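PtLCIB4 H88A mutant (Phaeodactylum tricornutum, PDB 5B5Z) probably works as a zinc-dependent beta-carbonic anhydrase of the LCIB family, interconverting carbon dioxide and bicarbonate. Local coordinates at residues A[107-112]-A[237-242]; A[51-56]-A[77-82]; A[90-95]-A[222-227]; A[40-45]-A[259-264]. One frame throughout, in Å; residues are numbered along the deposited sequence.

Overall arrangement
Contacts 1, 2 and 4 all involve one mixed sheet, whereas contact 3 packs two helices against one of its faces. All four are mainly buried, but contacts 2 and 3 also reach the second subunit; 1 and 4 do not. Contact 1 joins neighbouring parallel strands through backbone hydrogen bonds, and contact 2 continues that sheet through strand 52-57, bonded to 107-117, out to a short strand where waters and polar side chains enter. Contacts 3 and 4 have no hydrogen bonds between their segments and rest on apolar side chains; helix 205-228 covers the Ile238-Val240 face, while helix 31-43 reaches the opposite face at Ala239 through Leu42. The Asp226-Arg264 salt bridge ties contact 3 to contact 4.

Contact 1 (A[107-112]-A[237-242]); sequences SCLLIY and QIAVVG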
loop_
_atom_site.group_PDB
_atom_site.type_symbol
_atom_site.label_atom_id
_atom_site.label_comp_id
_atom_site.label_asym_id
_atom_site.label_seq_id
_atom_site.Cartn_x
_atom_site.Cartn_y
_atom_site.Cartn_z
ATOM N N SER A 107 -20.077 4.425 6.252
ATOM C CA SER A 107 -19.082 4.093 7.261
ATOM C C SER A 107 -17.832 3.518 6.631
ATOM O O SER A 107 -17.803 3.259 5.430
ATOM C CB SER A 107 -19.655 3.092 8.265
ATOM O OG SER A 107 -20.683 3.683 9.035
ATOM N N CYS A 108 -16.798 3.336 7.454
ATOM C CA CYS A 108 -15.562 2.691 7.028
ATOM C C CYS A 108 -15.413 1.317 7.682
ATOM O O CYS A 108 -15.885 1.082 8.795
ATOM C CB CYS A 108 -14.349 3.563 7.379
ATOM S SG CYS A 108 -12.727 2.761 7.119
ATOM N N LEU A 109 -14.756 0.417 6.964
ATOM C CA LEU A 109 -14.334 -0.858 7.529
ATOM C C LEU A 109 -12.824 -0.945 7.377
ATOM O O LEU A 109 -12.333 -0.959 6.258
ATOM C CB LEU A 109 -15.001 -2.028 6.822
ATOM C CG LEU A 109 -14.387 -3.403 7.110
ATOM C CD1 LEU A 109 -14.430 -3.770 8.593
ATOM C CD2 LEU A 109 -15.079 -4.462 6.257
ATOM N N LEU A 110 -12.108 -0.966 8.498
ATOM C CA LEU A 110 -10.649 -1.101 8.506
ATOM C C LEU A 110 -10.228 -2.517 8.870
ATOM O O LEU A 110 -10.631 -3.041 9.896
ATOM C CB LEU A 110 -10.028 -0.110 9.495
ATOM C CG LEU A 110 -8.518 -0.224 9.699
ATOM C CD1 LEU A 110 -7.775 0.231 8.450
ATOM C CD2 LEU A 110 -8.113 0.591 10.905
ATOM N N ILE A 111 -9.447 -3.140 7.989
ATOM C CA ILE A 111 -8.849 -4.460 8.236
ATOM C C ILE A 111 -7.355 -4.276 8.450
ATOM O O ILE A 111 -6.672 -3.783 7.559
ATOM C CB ILE A 111 -9.038 -5.445 7.042
ATOM C CG1 ILE A 111 -10.459 -5.383 6.462
ATOM C CG2 ILE A 111 -8.613 -6.878 7.431
ATOM C CD1 ILE A 111 -11.550 -5.893 7.401
ATOM N N TYR A 112 -6.831 -4.657 9.611
ATOM C CA TYR A 112 -5.390 -4.516 9.836
ATOM C C TYR A 112 -4.825 -5.756 10.485
ATOM O O TYR A 112 -5.544 -6.520 11.106
ATOM C CB TYR A 112 -5.073 -3.289 10.709
ATOM C CG TYR A 112 -5.409 -3.406 12.186
ATOM C CD1 TYR A 112 -6.665 -3.051 12.673
ATOM C CD2 TYR A 112 -4.446 -3.812 13.090
ATOM C CE1 TYR A 112 -6.964 -3.148 14.038
ATOM C CE2 TYR A 112 -4.730 -3.917 14.457
ATOM C CZ TYR A 112 -5.989 -3.588 14.916
ATOM O OH TYR A 112 -6.267 -3.682 16.278
ATOM N N GLN A 237 -19.623 5.577 11.149
ATOM C CA GLN A 237 -18.913 4.720 12.082
ATOM C C GLN A 237 -17.620 4.229 11.474
ATOM O O GLN A 237 -17.401 4.374 10.273
ATOM C CB GLN A 237 -19.766 3.520 12.472
ATOM C CG GLN A 237 -21.050 3.871 13.180
ATOM C CD GLN A 237 -21.931 2.659 13.370
ATOM O OE1 GLN A 237 -21.877 1.708 12.584
ATOM N NE2 GLN A 237 -22.746 2.678 14.420
ATOM N N ILE A 238 -16.786 3.633 12.320
ATOM C CA ILE A 238 -15.638 2.864 11.868
ATOM C C ILE A 238 -15.725 1.461 12.444
ATOM O O ILE A 238 -15.726 1.281 13.663
ATOM C CB ILE A 238 -14.294 3.476 12.310
ATOM C CG1 ILE A 238 -14.281 4.982 12.068
ATOM C CG2 ILE A 238 -13.143 2.764 11.595
ATOM C CD1 ILE A 238 -13.265 5.711 12.905
ATOM N N ALA A 239 -15.822 0.475 11.570
ATOM C CA ALA A 239 -15.773 -0.914 11.971
ATOM C C ALA A 239 -14.332 -1.342 11.808
ATOM O O ALA A 239 -13.666 -0.928 10.867
ATOM C CB ALA A 239 -16.696 -1.776 11.134
ATOM N N VAL A 240 -13.861 -2.170 12.730
ATOM C CA VAL A 240 -12.456 -2.531 12.783
ATOM C C VAL A 240 -12.319 -4.035 12.892
ATOM O O VAL A 240 -12.962 -4.652 13.753
ATOM C CB VAL A 240 -11.769 -1.882 14.005
ATOM C CG1 VAL A 240 -10.341 -2.352 14.128
ATOM C CG2 VAL A 240 -11.858 -0.352 13.926
ATOM N N VAL A 241 -11.509 -4.638 12.021
ATOM C CA VAL A 241 -11.096 -6.026 12.190
ATOM C C VAL A 241 -9.576 -6.076 12.295
ATOM O O VAL A 241 -8.888 -5.655 11.374
ATOM C CB VAL A 241 -11.556 -6.899 11.022
ATOM C CG1 VAL A 241 -11.042 -8.314 11.186
ATOM C CG2 VAL A 241 -13.080 -6.895 10.944
ATOM N N GLY A 242 -9.046 -6.580 13.406
ATOM C CA GLY A 242 -7.600 -6.646 13.554
ATOM C C GLY A 242 -7.164 -8.025 13.962
ATOM O O GLY A 242 -7.879 -8.740 14.657
#
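Strands 107-112 and 238-242 run side by side in parallel, their short axes 4.7 Å apart and 14° from parallel. Five backbone hydrogen bonds join the two segments in the parallel pattern, in which Ala239 and Val241 each give their N-H to one residue and take the next bond on their carbonyl; Val241 N to Leu110 O, at 2.8 Å, is typical. At the Ser107 end a side chain joins in: Ser107 OG, turned beside its own backbone N (chi1 -67°), accepts from Gln237 N at 3.0 Å. The amide oxygen of Gln237 is held by Tyr47.

On one face Ile111 and Val241 lie side by side, with Ile111 CD1 3.8 Å from Val241 CB, and Leu109 CD1 reaches Ala239 CB at 3.9 Å. On the other face Tyr112 turns its ring across the neighbouring strand: Gly242 CA sits over the ring in a CH-pi contact, 3.7 Å from the centroid, while Val240 CG1 meets the ring edge in plane, 3.5 Å from Tyr112 CE1. Helix 205-228 covers this second face through Val221 and Leu225. Polar backbone groups thus pair within the sheet, while the faces are mostly apolar.

Contact 2 (A[51-56]-A[77-82]); sequences NTLLAT and KHFTMG
Thr56 is gripped through both backbone polar atoms: its carbonyl O accepts from Met81 N at 2.7 Å, and its N donates to Phe79 O at 3.0 Å. With Phe79 N bonded to Leu54 O, these bonds make the parallel pairing of a beta-alpha-beta unit, strand 52-57, helix 65-75 and strand 79-80. Next to this pairing a water joins the two segments, accepting from Leu54 N at 2.9 Å and donating to Lys77 O. A second water donates to Thr56 OG1, a hydroxyl that also has Glu68 of the crossover helix as a hydrogen-bond partner.

Side chains flank the pairing on two faces. On one, the His78 ring lies near Thr56, its CD2 3.6 Å from Thr56 OG1, while His78 CB rests against Leu54 CG at 3.8 Å. The other face carries Ala55 and Phe79, whose CB atoms are 4.2 Å apart, and Met98 of helix 91-99 covers both. The outer strand also faces the dimer: Arg65 of the second subunit bonds to His78 O, and Glu62 of that subunit forms a salt bridge with Lys77. Leu53, its CG anti to the backbone N (chi1 176°), carries its branch to the Phe79 ring, where Leu53 CD1 meets the edge near the ring plane, 3.9 Å from Phe79 CD1.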
loop_
_atom_site.group_PDB
_atom_site.type_symbol
_atom_site.label_atom_id
_atom_site.label_comp_id
_atom_site.label_asym_id
_atom_site.label_seq_id
_atom_site.Cartn_x
_atom_site.Cartn_y
_atom_site.Cartn_z
ATOM N N ASN A 51 -22.383 1.930 0.638
ATOM C CA ASN A 51 -22.174 2.932 1.670
ATOM C C ASN A 51 -20.986 2.627 2.580
ATOM O O ASN A 51 -20.817 3.274 3.616
ATOM C CB ASN A 51 -23.443 3.084 2.512
ATOM C CG ASN A 51 -23.763 1.838 3.314
ATOM O OD1 ASN A 51 -23.312 0.738 2.985
ATOM N ND2 ASN A 51 -24.523 2.008 4.378
ATOM N N THR A 52 -20.177 1.646 2.190
ATOM C CA THR A 52 -19.000 1.275 2.990
ATOM C C THR A 52 -17.728 1.553 2.218
ATOM O O THR A 52 -17.629 1.228 1.039
ATOM C CB THR A 52 -19.020 -0.207 3.387
ATOM O OG1 THR A 52 -20.176 -0.468 4.187
ATOM C CG2 THR A 52 -17.772 -0.584 4.210
ATOM N N LEU A 53 -16.759 2.174 2.886
ATOM C CA LEU A 53 -15.434 2.374 2.323
ATOM C C LEU A 53 -14.485 1.422 3.028
ATOM O O LEU A 53 -14.365 1.475 4.243
ATOM C CB LEU A 53 -14.966 3.807 2.512
ATOM C CG LEU A 53 -13.541 4.092 2.028
ATOM C CD1 LEU A 53 -13.394 3.937 0.521
ATOM C CD2 LEU A 53 -13.142 5.479 2.453
ATOM N N LEU A 54 -13.863 0.547 2.252
ATOM C CA LEU A 54 -12.914 -0.430 2.775
ATOM C C LEU A 54 -11.525 0.193 2.905
ATOM O O LEU A 54 -11.070 0.910 2.005
ATOM C CB LEU A 54 -12.874 -1.646 1.859
ATOM C CG LEU A 54 -11.896 -2.754 2.241
ATOM C CD1 LEU A 54 -12.264 -3.360 3.586
ATOM C CD2 LEU A 54 -11.844 -3.816 1.147
ATOM N N ALA A 55 -10.863 -0.051 4.036
ATOM C CA ALA A 55 -9.464 0.366 4.193
ATOM C C ALA A 55 -8.671 -0.780 4.781
ATOM O O ALA A 55 -9.205 -1.559 5.554
ATOM C CB ALA A 55 -9.357 1.611 5.080
ATOM N N THR A 56 -7.400 -0.882 4.409
ATOM C CA THR A 56 -6.536 -1.921 4.987
ATOM C C THR A 56 -5.244 -1.321 5.544
ATOM O O THR A 56 -4.761 -0.288 5.068
ATOM C CB THR A 56 -6.161 -3.010 3.965
ATOM O OG1 THR A 56 -5.275 -2.469 2.978
ATOM C CG2 THR A 56 -7.403 -3.600 3.270
ATOM N N LYS A 77 -13.054 -1.120 -4.097
ATOM C CA LYS A 77 -11.693 -0.585 -4.060
ATOM C C LYS A 77 -11.389 -0.007 -2.700
ATOM O O LYS A 77 -12.195 0.730 -2.144
ATOM C CB LYS A 77 -11.517 0.499 -5.122
ATOM C CG LYS A 77 -11.387 -0.024 -6.552
ATOM C CD LYS A 77 -11.906 1.015 -7.537
ATOM C CE LYS A 77 -11.334 2.391 -7.251
ATOM N NZ LYS A 77 -12.327 3.485 -7.518
ATOM N N HIS A 78 -10.207 -0.317 -2.183
ATOM C CA HIS A 78 -9.848 0.069 -0.825
ATOM C C HIS A 78 -8.772 1.141 -0.756
ATOM O O HIS A 78 -7.946 1.263 -1.661
ATOM C CB HIS A 78 -9.347 -1.149 -0.059
ATOM C CG HIS A 78 -8.076 -1.714 -0.615
ATOM N ND1 HIS A 78 -8.047 -2.487 -1.754
ATOM C CD2 HIS A 78 -6.796 -1.635 -0.180
ATOM C CE1 HIS A 78 -6.800 -2.845 -2.009
ATOM N NE2 HIS A 78 -6.021 -2.341 -1.070
ATOM N N PHE A 79 -8.798 1.896 0.337
ATOM C CA PHE A 79 -7.692 2.756 0.744
ATOM C C PHE A 79 -6.626 1.917 1.413
ATOM O O PHE A 79 -6.947 1.020 2.176
ATOM C CB PHE A 79 -8.169 3.830 1.734
ATOM C CG PHE A 79 -8.550 5.135 1.104
ATOM C CD1 PHE A 79 -9.789 5.291 0.506
ATOM C CD2 PHE A 79 -7.682 6.228 1.149
ATOM C CE1 PHE A 79 -10.160 6.519 -0.061
ATOM C CE2 PHE A 79 -8.045 7.441 0.572
ATOM C CZ PHE A 79 -9.285 7.585 -0.027
ATOM N N THR A 80 -5.360 2.203 1.171
ATOM C CA THR A 80 -4.334 1.529 1.962
ATOM C C THR A 80 -3.738 2.463 3.011
ATOM O O THR A 80 -3.577 3.671 2.807
ATOM C CB THR A 80 -3.241 0.954 1.073
ATOM O OG1 THR A 80 -2.652 1.998 0.312
ATOM C CG2 THR A 80 -3.831 -0.063 0.121
ATOM N N MET A 81 -3.479 1.900 4.176
ATOM C CA MET A 81 -2.897 2.647 5.264
ATOM C C MET A 81 -1.568 2.035 5.677
ATOM O O MET A 81 -0.859 2.596 6.498
ATOM C CB MET A 81 -3.842 2.660 6.469
ATOM C CG MET A 81 -5.027 3.586 6.326
ATOM S SD MET A 81 -4.550 5.263 6.816
ATOM C CE MET A 81 -4.111 5.077 8.565
ATOM N N GLY A 82 -1.264 0.864 5.126
ATOM C CA GLY A 82 -0.175 0.036 5.647
ATOM C C GLY A 82 1.206 0.406 5.119
ATOM O O GLY A 82 1.453 1.516 4.636
HETATM O O HOH W 1 -14.481 0.454 -0.600
HETATM O O HOH W 2 -2.463 -1.564 3.783
#

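Contact 3 (A[90-95]-A[222-227]); sequences GGLTGF and TRILDE
Ile224 packs against Gly91, Leu92 and Phe95, forming the middle of a helix-helix packing in which segments 91-95 and 222-227 cross at -60° with axes 9.7 Å apart. Its two branches do different work. The CG2 branch of Ile224 slides past the base of the phenylalanine, 3.7 Å from Phe95 CB, while Ile224 CD1 reaches the bare backbone at Gly91 CA, 4.1 Å away. On one flank Leu92 CD2 touches the aliphatic root of an acidic residue, 3.5 Å from Glu227 CB. On the other, Leu225 and Phe95 cross at about a right angle, with Leu225 CD2 pressed to 3.3 Å from Phe95 CE1, a tight approach. No hydrogen bond passes between the segments.

Phe95 CG, standing anti to the backbone N (chi1 -177°), directs the ring to Ile238 of the sheet. There Phe95 CZ meets Ile238 CD1, and Leu225 packs on Val240, placing the helix pair over the Ile238-Val240 face of strand 238-247. The second subunit adds an outer layer: Leu181 of that chain packs on Ile224, and Asp182 of the same chain accepts from Thr93 N. Helix 205-228 is also anchored by charge, since Asp226 OD1 forms a salt bridge with Arg264 NH2 of strand 255-264.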
loop_
_atom_site.group_PDB
_atom_site.type_symbol
_atom_site.label_atom_id
_atom_site.label_comp_id
_atom_site.label_asym_id
_atom_site.label_seq_id
_atom_site.Cartn_x
_atom_site.Cartn_y
_atom_site.Cartn_z
ATOM N N GLY A 90 0.318 5.334 6.978
ATOM C CA GLY A 90 -0.432 6.453 6.423
ATOM C C GLY A 90 -0.742 7.480 7.500
ATOM O O GLY A 90 -0.890 8.669 7.216
ATOM N N GLY A 91 -0.846 7.016 8.743
ATOM C CA GLY A 91 -0.986 7.909 9.888
ATOM C C GLY A 91 -2.244 8.755 9.889
ATOM O O GLY A 91 -3.242 8.400 9.272
ATOM N N LEU A 92 -2.190 9.877 10.598
ATOM C CA LEU A 92 -3.348 10.755 10.732
ATOM C C LEU A 92 -3.832 11.290 9.387
ATOM O O LEU A 92 -5.027 11.324 9.129
ATOM C CB LEU A 92 -3.019 11.930 11.663
ATOM C CG LEU A 92 -2.651 11.572 13.098
ATOM C CD1 LEU A 92 -2.510 12.846 13.934
ATOM C CD2 LEU A 92 -3.683 10.640 13.697
ATOM N N THR A 93 -2.908 11.736 8.543
ATOM C CA THR A 93 -3.291 12.268 7.239
ATOM C C THR A 93 -3.917 11.181 6.365
ATOM O O THR A 93 -4.894 11.422 5.684
ATOM C CB THR A 93 -2.097 12.905 6.509
ATOM O OG1 THR A 93 -1.643 14.034 7.275
ATOM C CG2 THR A 93 -2.502 13.366 5.091
ATOM N N GLY A 94 -3.351 9.982 6.399
ATOM C CA GLY A 94 -3.927 8.862 5.687
ATOM C C GLY A 94 -5.320 8.535 6.191
ATOM O O GLY A 94 -6.233 8.270 5.400
ATOM N N PHE A 95 -5.505 8.553 7.508
ATOM C CA PHE A 95 -6.826 8.291 8.058
ATOM C C PHE A 95 -7.818 9.376 7.652
ATOM O O PHE A 95 -8.962 9.088 7.292
ATOM C CB PHE A 95 -6.773 8.197 9.582
ATOM C CG PHE A 95 -8.092 7.850 10.202
ATOM C CD1 PHE A 95 -8.550 6.545 10.184
ATOM C CD2 PHE A 95 -8.893 8.831 10.767
ATOM C CE1 PHE A 95 -9.775 6.224 10.730
ATOM C CE2 PHE A 95 -10.119 8.507 11.318
ATOM C CZ PHE A 95 -10.555 7.207 11.297
ATOM N N THR A 222 -5.321 2.186 17.460
ATOM C CA THR A 222 -6.174 2.818 18.464
ATOM C C THR A 222 -5.829 4.304 18.633
ATOM O O THR A 222 -6.720 5.147 18.677
ATOM C CB THR A 222 -6.059 2.102 19.809
ATOM O OG1 THR A 222 -6.599 0.781 19.680
ATOM C CG2 THR A 222 -6.830 2.875 20.899
ATOM N N ARG A 223 -4.538 4.628 18.696
ATOM C CA ARG A 223 -4.125 6.025 18.805
ATOM C C ARG A 223 -4.595 6.864 17.611
ATOM O O ARG A 223 -5.093 7.977 17.778
ATOM C CB ARG A 223 -2.600 6.125 18.952
ATOM C CG ARG A 223 -2.098 7.571 19.080
ATOM C CD ARG A 223 -0.625 7.622 19.456
ATOM N NE ARG A 223 -0.411 7.150 20.821
ATOM C CZ ARG A 223 0.788 6.906 21.338
ATOM N NH1 ARG A 223 1.875 7.079 20.594
ATOM N NH2 ARG A 223 0.902 6.490 22.592
ATOM N N ILE A 224 -4.442 6.330 16.399
ATOM C CA ILE A 224 -4.865 7.055 15.209
ATOM C C ILE A 224 -6.375 7.298 15.211
ATOM O O ILE A 224 -6.837 8.395 14.855
ATOM C CB ILE A 224 -4.464 6.286 13.935
ATOM C CG1 ILE A 224 -2.948 6.323 13.766
ATOM C CG2 ILE A 224 -5.129 6.894 12.690
ATOM C CD1 ILE A 224 -2.432 5.344 12.708
ATOM N N LEU A 225 -7.138 6.283 15.605
ATOM C CA LEU A 225 -8.593 6.401 15.619
ATOM C C LEU A 225 -9.026 7.399 16.695
ATOM O O LEU A 225 -9.968 8.150 16.488
ATOM C CB LEU A 225 -9.260 5.045 15.852
ATOM C CG LEU A 225 -8.986 3.951 14.818
ATOM C CD1 LEU A 225 -9.773 2.685 15.132
ATOM C CD2 LEU A 225 -9.313 4.448 13.440
ATOM N N ASP A 226 -8.331 7.407 17.833
ATOM C CA ASP A 226 -8.635 8.367 18.897
ATOM C C ASP A 226 -8.356 9.798 18.431
ATOM O O ASP A 226 -9.140 10.716 18.697
ATOM C CB ASP A 226 -7.832 8.045 20.172
ATOM C CG ASP A 226 -8.298 6.760 20.868
ATOM O OD1 ASP A 226 -9.372 6.222 20.508
ATOM O OD2 ASP A 226 -7.586 6.280 21.780
ATOM N N GLU A 227 -7.254 9.993 17.710
ATOM C CA GLU A 227 -6.893 11.323 17.205
ATOM C C GLU A 227 -7.788 11.829 16.083
ATOM O O GLU A 227 -8.160 13.001 16.071
ATOM C CB GLU A 227 -5.452 11.335 16.693
ATOM C CG GLU A 227 -4.413 11.071 17.738
ATOM C CD GLU A 227 -4.123 12.282 18.595
ATOM O OE1 GLU A 227 -4.399 13.422 18.144
ATOM O OE2 GLU A 227 -3.610 12.083 19.709
#

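Contact 4 (A[40-45]-A[259-264]); sequences KRLSQF and RRFCIR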
loop_
_atom_site.group_PDB
_atom_site.type_symbol
_atom_site.label_atom_id
_atom_site.label_comp_id
_atom_site.label_asym_id
_atom_site.label_seq_id
_atom_site.Cartn_x
_atom_site.Cartn_y
_atom_site.Cartn_z
ATOM N N LYS A 40 -21.518 -10.752 7.116
ATOM C CA LYS A 40 -22.821 -11.113 7.681
ATOM C C LYS A 40 -23.136 -10.280 8.913
ATOM O O LYS A 40 -24.241 -9.765 9.054
ATOM C CB LYS A 40 -22.872 -12.600 8.038
ATOM C CG LYS A 40 -24.215 -13.045 8.631
ATOM C CD LYS A 40 -24.177 -14.509 9.046
ATOM C CE LYS A 40 -25.577 -15.059 9.284
ATOM N NZ LYS A 40 -25.597 -16.545 9.149
ATOM N N ARG A 41 -22.162 -10.142 9.808
ATOM C CA ARG A 41 -22.373 -9.369 11.018
ATOM C C ARG A 41 -22.598 -7.891 10.716
ATOM O O ARG A 41 -23.539 -7.287 11.217
ATOM C CB ARG A 41 -21.184 -9.541 11.972
ATOM C CG ARG A 41 -21.284 -8.717 13.247
ATOM C CD ARG A 41 -22.535 -9.069 14.043
ATOM N NE ARG A 41 -22.621 -10.502 14.304
ATOM C CZ ARG A 41 -22.215 -11.082 15.429
ATOM N NH1 ARG A 41 -21.692 -10.352 16.402
ATOM N NH2 ARG A 41 -22.332 -12.396 15.581
ATOM N N LEU A 42 -21.750 -7.296 9.882
ATOM C CA LEU A 42 -21.867 -5.867 9.644
ATOM C C LEU A 42 -23.114 -5.502 8.826
ATOM O O LEU A 42 -23.593 -4.370 8.908
ATOM C CB LEU A 42 -20.598 -5.349 8.965
ATOM C CG LEU A 42 -19.339 -5.393 9.843
ATOM C CD1 LEU A 42 -18.188 -4.831 9.025
ATOM C CD2 LEU A 42 -19.517 -4.588 11.127
ATOM N N SER A 43 -23.647 -6.451 8.057
ATOM C CA SER A 43 -24.878 -6.180 7.312
ATOM C C SER A 43 -26.039 -5.916 8.263
ATOM O O SER A 43 -26.953 -5.164 7.938
ATOM C CB SER A 43 -25.223 -7.325 6.364
ATOM O OG SER A 43 -25.573 -8.499 7.075
ATOM N N GLN A 44 -26.001 -6.531 9.438
ATOM C CA GLN A 44 -27.018 -6.279 10.459
ATOM C C GLN A 44 -26.903 -4.883 11.054
ATOM O O GLN A 44 -27.805 -4.431 11.764
ATOM C CB GLN A 44 -26.921 -7.308 11.582
ATOM C CG GLN A 44 -27.124 -8.737 11.148
ATOM C CD GLN A 44 -26.918 -9.695 12.297
ATOM O OE1 GLN A 44 -27.063 -9.316 13.461
ATOM N NE2 GLN A 44 -26.577 -10.938 11.985
ATOM N N PHE A 45 -25.794 -4.202 10.766
ATOM C CA PHE A 45 -25.570 -2.849 11.251
ATOM C C PHE A 45 -25.481 -1.858 10.097
ATOM O O PHE A 45 -24.946 -0.759 10.244
ATOM C CB PHE A 45 -24.306 -2.801 12.120
ATOM C CG PHE A 45 -24.430 -3.586 13.397
ATOM C CD1 PHE A 45 -24.258 -4.959 13.398
ATOM C CD2 PHE A 45 -24.760 -2.956 14.589
ATOM C CE1 PHE A 45 -24.395 -5.698 14.555
ATOM C CE2 PHE A 45 -24.895 -3.689 15.760
ATOM C CZ PHE A 45 -24.716 -5.067 15.744
ATOM N N ARG A 259 -8.385 -10.873 16.415
ATOM C CA ARG A 259 -8.100 -10.439 17.772
ATOM C C ARG A 259 -9.009 -9.275 18.202
ATOM O O ARG A 259 -9.284 -9.088 19.389
ATOM C CB ARG A 259 -6.631 -10.035 17.874
ATOM C CG ARG A 259 -5.657 -11.183 17.822
ATOM C CD ARG A 259 -5.661 -11.942 19.144
ATOM N NE ARG A 259 -4.302 -12.284 19.553
ATOM C CZ ARG A 259 -3.786 -13.503 19.441
ATOM N NH1 ARG A 259 -4.517 -14.482 18.935
ATOM N NH2 ARG A 259 -2.546 -13.732 19.822
ATOM N N ARG A 260 -9.477 -8.500 17.221
ATOM C CA ARG A 260 -10.351 -7.352 17.439
ATOM C C ARG A 260 -11.427 -7.338 16.358
ATOM O O ARG A 260 -11.127 -7.503 15.170
ATOM C CB ARG A 260 -9.575 -6.028 17.398
ATOM N N PHE A 261 -12.680 -7.180 16.764
ATOM C CA PHE A 261 -13.771 -7.000 15.808
ATOM C C PHE A 261 -14.824 -6.163 16.516
ATOM O O PHE A 261 -15.518 -6.654 17.402
ATOM C CB PHE A 261 -14.333 -8.338 15.349
ATOM C CG PHE A 261 -15.409 -8.220 14.307
ATOM C CD1 PHE A 261 -15.527 -7.079 13.529
ATOM C CD2 PHE A 261 -16.298 -9.261 14.105
ATOM C CE1 PHE A 261 -16.524 -6.983 12.573
ATOM C CE2 PHE A 261 -17.300 -9.170 13.149
ATOM C CZ PHE A 261 -17.403 -8.037 12.377
ATOM N N CYS A 262 -14.906 -4.891 16.148
ATOM C CA CYS A 262 -15.749 -3.956 16.882
ATOM C C CYS A 262 -16.158 -2.778 16.018
ATOM O O CYS A 262 -15.663 -2.607 14.901
ATOM C CB CYS A 262 -15.022 -3.467 18.146
ATOM S SG CYS A 262 -13.577 -2.404 17.835
ATOM N N ILE A 263 -17.071 -1.969 16.546
ATOM C CA ILE A 263 -17.544 -0.781 15.863
ATOM C C ILE A 263 -17.415 0.423 16.785
ATOM O O ILE A 263 -17.759 0.352 17.964
ATOM C CB ILE A 263 -19.007 -0.927 15.413
ATOM C CG1 ILE A 263 -19.173 -2.123 14.473
ATOM C CG2 ILE A 263 -19.461 0.336 14.713
ATOM C CD1 ILE A 263 -20.626 -2.371 14.071
ATOM N N ARG A 264 -16.891 1.516 16.244
ATOM C CA ARG A 264 -16.767 2.773 16.970
ATOM C C ARG A 264 -17.642 3.835 16.314
ATOM O O ARG A 264 -17.863 3.790 15.108
ATOM C CB ARG A 264 -15.309 3.235 17.000
ATOM C CG ARG A 264 -14.366 2.281 17.721
ATOM C CD ARG A 264 -12.906 2.606 17.390
ATOM N NE ARG A 264 -12.604 4.018 17.609
ATOM C CZ ARG A 264 -11.712 4.475 18.487
ATOM N NH1 ARG A 264 -11.004 3.633 19.225
ATOM N NH2 ARG A 264 -11.515 5.780 18.612
#
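The Phe45 ring has Ile263 over one face, Ile263 CD1 lying 4.0 Å from Phe45 CG, and the carbonyl O of Arg41 at its edge, in plane. The second flat group, the Phe261 ring, meets the hydrocarbon part of Arg41, whose CG is 4.0 Å from Phe261 CE2. Phe274 touches both rings, with planes inclined about 60° to each, and so links the two aromatic residues. This is helix-on-sheet packing: residues 41-45, at the C-terminal part of helix 31-43, lie against strand 255-264, from which Phe261 and Ile263 point toward the helix while Cys262, between them, points away.

Leu42 bridges these two strand residues. One methyl does most of the work, Leu42 CD2 standing 3.8 Å from Ile263 CD1 and 4.1 Å from Phe261 CE1. Leu42 also packs on Ala239 of the neighbouring strand, so the helix spans more than one strand, on the face of the sheet that carries Val241. Within the helical segment, Phe45 N is bonded to Leu42 O at 2.9 Å. At the far end of the strand segment, Arg259 and Arg260 both face Gly242 in a classic beta bulge, in which Arg259 N lies 2.8 Å from Gly242 O.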